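Local coordinates for protein xyloglucanase (Paenibacillus pabuli, PDB 2JEP) that probably hydrolyses internal beta-1,4-glucosidic bonds in the backbone of xyloglucan, a polysaccharide of plant cell walls, as a family 5 glycoside hydrolase, at residues A35-I38 with V39-G43; A194-T197 with N198-Y202; S293-Q297 with E298-E302. All coordinates share one frame; numbering follows the deposited sequence. Where two conformers were deposited one is given.

Interaction 1 (A35-I38 with V39-G43); sequences ASQI and VSEMG
Gln37 O receives Glu41 N at 3.0 Å and Ile38 O receives Met42 N at 2.9 Å, two successive i to i+4 bonds of helix 35-42, whose turns end where Gly43 takes a positive phi. One residue earlier the pairing is slacker: Ser40 N reaches Ser36 O at 3.4 Å in a weak bond. Gln37 and Glu41 add a side-chain link along one flank of the helix. The Gln37 chain runs with CG anti to its own nitrogen (chi1 -178°) and then bends at chi2, bringing NE2 to Glu41 OE2 at 2.9 Å. The bond is nearly straight, 172° at the hydrogen; it lies in the amide plane and reaches the carboxylate oxygen from its anti side. Amide and carboxylate stand almost perpendicular, 85° apart. The other oxygen, Glu41 OE1, is hydrogen-bonded to Tyr125 OH, so the carboxylate ties this flank to a barrel strand. With a leucine in place of Glu41, both Gln37 NE2 and Tyr125 OH would probably lose their carboxylate partner and the glutamine end would be freer to turn. In this TIM barrel the short helix lies across the N-terminal end of the strands, just ahead of the first one, 45-48. Its apolar side turns inward: Ile38 and Met42 run side by side, with Ile38 CG1 3.9 Å from Met42 SD, and both side chains touch Tyr125 and Met260. Met42 CG also rests 3.2 Å from Ile38 O, beside the backbone bond that this carbonyl accepts. Further round the helix, Val39 CG2 lies 3.6 Å from Ala35 O, and the side chains of Ala35 and Val39 share Pro318 as a neighbour.

Interaction 2 (A194-T197 with N198-Y202); sequences AYYT and NLNAY
Asn200 lies one helical turn beyond Tyr196, and its side chain folds back along that residue's carbonyl. CB sits 3.6 Å from Tyr196 O and equally close to Thr197 O. Because CG is anti to the carbonyl carbon of Asn200 (chi1 -66°), the amide leans toward the preceding turn, and CG comes to 3.3 Å from Tyr196 O. At the tip the two branches divide. ND2 passes 3.3 Å from Tyr196 O at an angle too poor for a hydrogen bond and donates instead to Gly239 O; OD1, 4.1 Å from Tyr196 CD1, accepts from Thr241 N. The amide thus grips a loop segment by two backbone groups, while its plane is turned only 22° from the tyrosine ring it crosses. Tyr196 O is taken by Asn200 N, a 2.9 Å helical bond at 167°. On the other side of Tyr196, Leu199 runs alongside it in the same direction, its CD1 4.2 Å from ring atom CE1. Both side chains are buried; the phenol oxygen is bound to Tyr233 O and Trp227 N, and the ring also meets Trp227 with its plane inclined. This is the opening of helix 193-211, the crossover helix between barrel strands 175-178 and 222-225. Round the helix, Asn198 ND2 bonds to Val145 O, and the Asn198 side chain touches Gln150 of helix 150-167. Thr197 OG1 returns to Ser193 O. The turn is therefore held by backbone bonds, while the polar ends of Asn198, Asn200 and Tyr196 are spent on main-chain groups of the surrounding loops and of helix 231-235, which probably sets the orientation of these neighbours as well as their packing.

Interaction 3 (S293-Q297 with E298-E302); sequences STWGQ and EDYLE
Trp295 sets the edge of its six-membered ring against the face of Tyr300, a T-shaped pair with centroids 5.3 Å apart and planes at 84°. Trp295 CZ3 does the touching, 3.9 Å from Tyr300 CZ and displaced toward the rim of the tyrosine ring. The close packing is at the backbone, where Gly296 CA is 3.6 Å from Tyr300 CB. The glycine has positive phi, and a CB there would probably crowd Trp295 CE3. Gln297, at the N-cap position of helix 298-313, gives its carbonyl to Leu301 N at 3.0 Å, the first full turn. Its side chain bends backward (chi1 -55°, chi2 -63°), sending NE2 to Trp295 O at 3.0 Å; the donor stands above the carbonyl plane. Gln297 OE1 is bound to Gly283 N and Glu298 OE2 to Ala284 N, so both side chains secure the same loop. Asp299 is on the looser, exposed side. Its OD1 accepts a 2.6 Å bond from a water that in turn receives Gln297 N at 3.0 Å; OD1 also takes a weak bond from Tyr300 N. The indole is exposed too, although its rim is braced by the tyrosine. The segments join the loop after helix 269-272 to the helix leading to barrel strand 319-324. Of the amides at this helix start, buried Glu298 N has no partner, whereas Gln297 N is served through water; the positive end of the helix would probably favour the negative charge of the Asp299 carboxylate.

In the fold
The three contacts are separate points on one TIM barrel and do not touch. The centres of interactions 1 and 2 lie about 29 Å apart. Interaction 3 has its centre about 27 Å from that of interaction 1 and about 31 Å from that of interaction 2. Interaction 1 covers the N-terminal end of the strands. Interactions 2 and 3 both sit where a helix begins after a strand and loop, hence toward the opposite rim, where family 5 enzymes carry their active site at the C-terminal strand ends. Segments 194-202 and 293-302 neighbour loops or strand ends of that rim, through Trp227 and Tyr265 respectively, with their nearest atoms about 15 Å apart.

Interaction 1 (A35-I38 with V39-G43)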
loop_
_atom_site.group_PDB
_atom_site.type_symbol
_atom_site.label_atom_id
_atom_site.label_comp_id
_atom_site.label_asym_id
_atom_site.label_seq_id
_atom_site.Cartn_x
_atom_site.Cartn_y
_atom_site.Cartn_z
ATOM N N ALA A 35 8.947 -15.393 -7.466
ATOM C CA ALA A 35 7.953 -14.358 -7.782
ATOM C C ALA A 35 6.534 -14.892 -7.905
ATOM O O ALA A 35 5.573 -14.199 -7.568
ATOM C CB ALA A 35 8.340 -13.608 -9.064
ATOM N N SER A 36 6.384 -16.129 -8.359
ATOM C CA SER A 36 5.058 -16.699 -8.524
ATOM C C SER A 36 4.547 -17.235 -7.194
ATOM O O SER A 36 3.375 -17.039 -6.818
ATOM C CB SER A 36 5.080 -17.821 -9.552
ATOM O OG SER A 36 5.327 -17.289 -10.846
ATOM N N GLN A 37 5.440 -17.878 -6.455
ATOM C CA GLN A 37 5.066 -18.493 -5.193
ATOM C C GLN A 37 4.696 -17.431 -4.148
ATOM O O GLN A 37 3.791 -17.643 -3.328
ATOM C CB GLN A 37 6.214 -19.346 -4.656
ATOM C CG GLN A 37 5.919 -20.076 -3.374
ATOM C CD GLN A 37 4.786 -21.089 -3.478
ATOM O OE1 GLN A 37 4.390 -21.517 -4.578
ATOM N NE2 GLN A 37 4.251 -21.480 -2.323
ATOM N N ILE A 38 5.399 -16.299 -4.149
ATOM C CA ILE A 38 5.136 -15.296 -3.092
ATOM C C ILE A 38 3.711 -14.738 -3.244
ATOM O O ILE A 38 2.996 -14.550 -2.267
ATOM C CB ILE A 38 6.195 -14.188 -3.046
ATOM C CG1 ILE A 38 5.958 -13.324 -1.781
ATOM C CG2 ILE A 38 6.187 -13.354 -4.330
ATOM C CD1 ILE A 38 7.156 -12.678 -1.167
ATOM N N VAL A 39 3.279 -14.499 -4.476
ATOM C CA VAL A 39 1.935 -13.994 -4.703
ATOM C C VAL A 39 0.893 -14.962 -4.149
ATOM O O VAL A 39 -0.048 -14.558 -3.446
ATOM C CB VAL A 39 1.706 -13.692 -6.193
ATOM C CG1 VAL A 39 0.236 -13.460 -6.473
ATOM C CG2 VAL A 39 2.575 -12.500 -6.630
ATOM N N SER A 40 1.052 -16.250 -4.445
ATOM C CA SER A 40 0.169 -17.257 -3.901
ATOM C C SER A 40 0.101 -17.227 -2.368
ATOM O O SER A 40 -0.994 -17.252 -1.781
ATOM C CB SER A 40 0.613 -18.634 -4.401
ATOM O OG SER A 40 0.631 -18.630 -5.817
ATOM N N GLU A 41 1.267 -17.177 -1.732
ATOM C CA GLU A 41 1.335 -17.214 -0.287
ATOM C C GLU A 41 0.744 -15.969 0.364
ATOM O O GLU A 41 0.229 -16.045 1.469
ATOM C CB GLU A 41 2.757 -17.444 0.185
ATOM C CG GLU A 41 3.298 -18.809 -0.198
ATOM C CD GLU A 41 4.645 -19.103 0.413
ATOM O OE1 GLU A 41 5.144 -18.285 1.215
ATOM O OE2 GLU A 41 5.220 -20.170 0.094
ATOM N N MET A 42 0.846 -14.830 -0.309
ATOM C CA MET A 42 0.342 -13.569 0.254
ATOM C C MET A 42 -1.188 -13.482 0.268
ATOM O O MET A 42 -1.755 -12.680 1.008
ATOM C CB MET A 42 0.933 -12.378 -0.513
ATOM C CG MET A 42 2.409 -12.166 -0.159
ATOM S SD MET A 42 3.143 -10.762 -1.017
ATOM C CE MET A 42 2.422 -9.383 -0.100
ATOM N N GLY A 43 -1.865 -14.249 -0.591
ATOM C CA GLY A 43 -3.313 -14.288 -0.584
ATOM C C GLY A 43 -3.914 -12.910 -0.764
ATOM O O GLY A 43 -3.477 -12.127 -1.616
#

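Interaction 2 (A194-T197 with N198-Y202)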
loop_
_atom_site.group_PDB
_atom_site.type_symbol
_atom_site.label_atom_id
_atom_site.label_comp_id
_atom_site.label_asym_id
_atom_site.label_seq_id
_atom_site.Cartn_x
_atom_site.Cartn_y
_atom_site.Cartn_z
ATOM N N ALA A 194 11.420 15.320 -14.846
ATOM C CA ALA A 194 12.487 15.539 -13.865
ATOM C C ALA A 194 12.066 15.032 -12.489
ATOM O O ALA A 194 12.848 14.436 -11.767
ATOM C CB ALA A 194 12.855 17.021 -13.793
ATOM N N TYR A 195 10.812 15.282 -12.121
ATOM C CA TYR A 195 10.313 14.783 -10.859
ATOM C C TYR A 195 10.237 13.261 -10.832
ATOM O O TYR A 195 10.501 12.641 -9.802
ATOM C CB TYR A 195 8.953 15.382 -10.530
ATOM C CG TYR A 195 8.921 16.870 -10.325
ATOM C CD1 TYR A 195 10.077 17.605 -10.103
ATOM C CD2 TYR A 195 7.718 17.556 -10.362
ATOM C CE1 TYR A 195 10.018 18.988 -9.935
ATOM C CE2 TYR A 195 7.665 18.937 -10.210
ATOM C CZ TYR A 195 8.805 19.645 -9.983
ATOM O OH TYR A 195 8.755 21.017 -9.816
ATOM N N TYR A 196 9.888 12.660 -11.977
ATOM C CA TYR A 196 9.879 11.205 -12.076
ATOM C C TYR A 196 11.283 10.651 -11.848
ATOM O O TYR A 196 11.462 9.613 -11.187
ATOM C CB TYR A 196 9.276 10.716 -13.409
ATOM C CG TYR A 196 8.393 9.501 -13.297
ATOM C CD1 TYR A 196 8.628 8.481 -12.370
ATOM C CD2 TYR A 196 7.297 9.355 -14.139
ATOM C CE1 TYR A 196 7.787 7.385 -12.272
ATOM C CE2 TYR A 196 6.454 8.261 -14.043
ATOM C CZ TYR A 196 6.702 7.287 -13.094
ATOM O OH TYR A 196 5.822 6.211 -12.959
ATOM N N THR A 197 12.292 11.361 -12.367
ATOM C CA THR A 197 13.680 10.962 -12.117
ATOM C C THR A 197 14.011 10.973 -10.623
ATOM O O THR A 197 14.635 10.064 -10.125
ATOM C CB THR A 197 14.624 11.826 -12.945
ATOM O OG1 THR A 197 14.359 11.519 -14.308
ATOM C CG2 THR A 197 16.098 11.571 -12.599
ATOM N N ASN A 198 13.544 11.979 -9.895
ATOM C CA ASN A 198 13.738 11.982 -8.439
ATOM C C ASN A 198 13.082 10.764 -7.791
ATOM O O ASN A 198 13.658 10.131 -6.950
ATOM C CB ASN A 198 13.248 13.300 -7.814
ATOM C CG ASN A 198 14.083 14.497 -8.235
ATOM O OD1 ASN A 198 15.262 14.349 -8.616
ATOM N ND2 ASN A 198 13.487 15.680 -8.172
ATOM N N LEU A 199 11.847 10.478 -8.195
ATOM C CA LEU A 199 11.136 9.304 -7.673
ATOM C C LEU A 199 11.968 8.038 -7.903
ATOM O O LEU A 199 12.163 7.223 -7.002
ATOM C CB LEU A 199 9.749 9.198 -8.339
ATOM C CG LEU A 199 8.771 8.153 -7.811
ATOM C CD1 LEU A 199 7.357 8.515 -8.254
ATOM C CD2 LEU A 199 9.124 6.739 -8.266
ATOM N N ASN A 200 12.435 7.863 -9.136
ATOM C CA ASN A 200 13.241 6.690 -9.472
ATOM C C ASN A 200 14.517 6.651 -8.635
ATOM O O ASN A 200 14.966 5.584 -8.209
ATOM C CB ASN A 200 13.596 6.671 -10.961
ATOM C CG ASN A 200 12.402 6.484 -11.881
ATOM O OD1 ASN A 200 11.480 5.708 -11.591
ATOM N ND2 ASN A 200 12.458 7.136 -13.054
ATOM N N ALA A 201 15.097 7.827 -8.393
ATOM C CA ALA A 201 16.298 7.909 -7.559
ATOM C C ALA A 201 16.004 7.443 -6.144
ATOM O O ALA A 201 16.807 6.739 -5.548
ATOM C CB ALA A 201 16.874 9.320 -7.570
ATOM N N TYR A 202 14.855 7.833 -5.587
ATOM C CA TYR A 202 14.489 7.371 -4.247
ATOM C C TYR A 202 14.393 5.846 -4.253
ATOM O O TYR A 202 14.917 5.177 -3.364
ATOM C CB TYR A 202 13.171 7.986 -3.742
ATOM C CG TYR A 202 13.068 9.494 -3.766
ATOM C CD1 TYR A 202 14.184 10.316 -3.755
ATOM C CD2 TYR A 202 11.816 10.111 -3.774
ATOM C CE1 TYR A 202 14.062 11.679 -3.818
ATOM C CE2 TYR A 202 11.684 11.483 -3.835
ATOM C CZ TYR A 202 12.808 12.278 -3.864
ATOM O OH TYR A 202 12.657 13.633 -3.951
#

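Interaction 3 (S293-Q297 with E298-E302)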
loop_
_atom_site.group_PDB
_atom_site.type_symbol
_atom_site.label_atom_id
_atom_site.label_comp_id
_atom_site.label_asym_id
_atom_site.label_seq_id
_atom_site.Cartn_x
_atom_site.Cartn_y
_atom_site.Cartn_z
ATOM N N SER A 293 -21.579 4.998 -12.513
ATOM C CA SER A 293 -20.678 5.789 -13.348
ATOM C C SER A 293 -20.922 5.472 -14.826
ATOM O O SER A 293 -21.544 4.467 -15.172
ATOM C CB SER A 293 -19.218 5.467 -13.013
ATOM O OG SER A 293 -18.971 5.534 -11.620
ATOM N N THR A 294 -20.386 6.320 -15.697
ATOM C CA THR A 294 -20.490 6.104 -17.145
ATOM C C THR A 294 -19.233 5.465 -17.721
ATOM O O THR A 294 -19.170 5.209 -18.924
ATOM C CB THR A 294 -20.779 7.413 -17.868
ATOM O OG1 THR A 294 -19.818 8.380 -17.476
ATOM C CG2 THR A 294 -22.186 7.902 -17.520
ATOM N N TRP A 295 -18.248 5.176 -16.868
ATOM C CA TRP A 295 -16.983 4.604 -17.289
ATOM C C TRP A 295 -16.425 3.833 -16.062
ATOM O O TRP A 295 -17.027 3.832 -14.988
ATOM C CB TRP A 295 -16.007 5.701 -17.751
ATOM C CG TRP A 295 -15.537 6.556 -16.601
ATOM C CD1 TRP A 295 -16.229 7.563 -16.000
ATOM C CD2 TRP A 295 -14.304 6.427 -15.859
ATOM N NE1 TRP A 295 -15.511 8.083 -14.949
ATOM C CE2 TRP A 295 -14.326 7.406 -14.843
ATOM C CE3 TRP A 295 -13.181 5.595 -15.967
ATOM C CZ2 TRP A 295 -13.276 7.572 -13.931
ATOM C CZ3 TRP A 295 -12.159 5.759 -15.054
ATOM C CH2 TRP A 295 -12.209 6.747 -14.052
ATOM N N GLY A 296 -15.307 3.156 -16.263
ATOM C CA GLY A 296 -14.613 2.552 -15.137
ATOM C C GLY A 296 -15.199 1.241 -14.645
ATOM O O GLY A 296 -14.982 0.839 -13.494
ATOM N N GLN A 297 -15.892 0.536 -15.524
ATOM C CA GLN A 297 -16.589 -0.680 -15.156
ATOM C C GLN A 297 -15.695 -1.890 -15.351
ATOM O O GLN A 297 -14.461 -1.766 -15.364
ATOM C CB GLN A 297 -17.901 -0.780 -15.925
ATOM C CG GLN A 297 -18.746 0.461 -15.728
ATOM C CD GLN A 297 -19.163 0.673 -14.269
ATOM O OE1 GLN A 297 -19.769 -0.229 -13.657
ATOM N NE2 GLN A 297 -18.830 1.836 -13.701
ATOM N N GLU A 298 -16.283 -3.072 -15.509
ATOM C CA GLU A 298 -15.515 -4.318 -15.551
ATOM C C GLU A 298 -14.481 -4.319 -16.672
ATOM O O GLU A 298 -13.389 -4.887 -16.513
ATOM C CB GLU A 298 -16.470 -5.502 -15.753
ATOM C CG GLU A 298 -17.400 -5.819 -14.572
ATOM C CD GLU A 298 -18.755 -5.118 -14.603
ATOM O OE1 GLU A 298 -18.896 -4.028 -15.204
ATOM O OE2 GLU A 298 -19.687 -5.709 -14.000
ATOM N N ASP A 299 -14.838 -3.732 -17.810
ATOM C CA ASP A 299 -13.916 -3.663 -18.943
ATOM C C ASP A 299 -12.675 -2.832 -18.650
ATOM O O ASP A 299 -11.557 -3.191 -19.059
ATOM C CB ASP A 299 -14.617 -3.195 -20.235
ATOM C CG ASP A 299 -15.486 -1.912 -20.071
ATOM O OD1 ASP A 299 -15.646 -1.361 -18.947
ATOM O OD2 ASP A 299 -16.009 -1.417 -21.123
ATOM N N TYR A 300 -12.878 -1.742 -17.939
ATOM C CA TYR A 300 -11.771 -0.871 -17.535
ATOM C C TYR A 300 -10.863 -1.548 -16.529
ATOM O O TYR A 300 -9.637 -1.521 -16.646
ATOM C CB TYR A 300 -12.332 0.438 -16.993
ATOM C CG TYR A 300 -11.271 1.423 -16.606
ATOM C CD1 TYR A 300 -10.633 2.167 -17.561
ATOM C CD2 TYR A 300 -10.928 1.620 -15.292
ATOM C CE1 TYR A 300 -9.656 3.082 -17.213
ATOM C CE2 TYR A 300 -9.936 2.526 -14.927
ATOM C CZ TYR A 300 -9.324 3.267 -15.885
ATOM O OH TYR A 300 -8.341 4.157 -15.511
ATOM N N LEU A 301 -11.464 -2.208 -15.547
ATOM C CA LEU A 301 -10.705 -2.949 -14.562
ATOM C C LEU A 301 -9.831 -4.008 -15.250
ATOM O O LEU A 301 -8.645 -4.159 -14.925
ATOM C CB LEU A 301 -11.667 -3.584 -13.561
ATOM C CG LEU A 301 -11.105 -4.583 -12.563
ATOM C CD1 LEU A 301 -9.996 -3.970 -11.689
ATOM C CD2 LEU A 301 -12.226 -5.127 -11.707
ATOM N N GLU A 302 -10.421 -4.732 -16.191
ATOM C CA GLU A 302 -9.661 -5.710 -16.982
ATOM C C GLU A 302 -8.450 -5.100 -17.692
ATOM O O GLU A 302 -7.334 -5.634 -17.592
ATOM C CB GLU A 302 -10.616 -6.392 -17.973
ATOM C CG GLU A 302 -9.945 -7.176 -19.101
ATOM C CD GLU A 302 -9.135 -8.375 -18.668
ATOM O OE1 GLU A 302 -9.455 -9.007 -17.624
ATOM O OE2 GLU A 302 -8.148 -8.704 -19.387
HETATM O O HOH W 1 -16.320 1.077 -18.422
#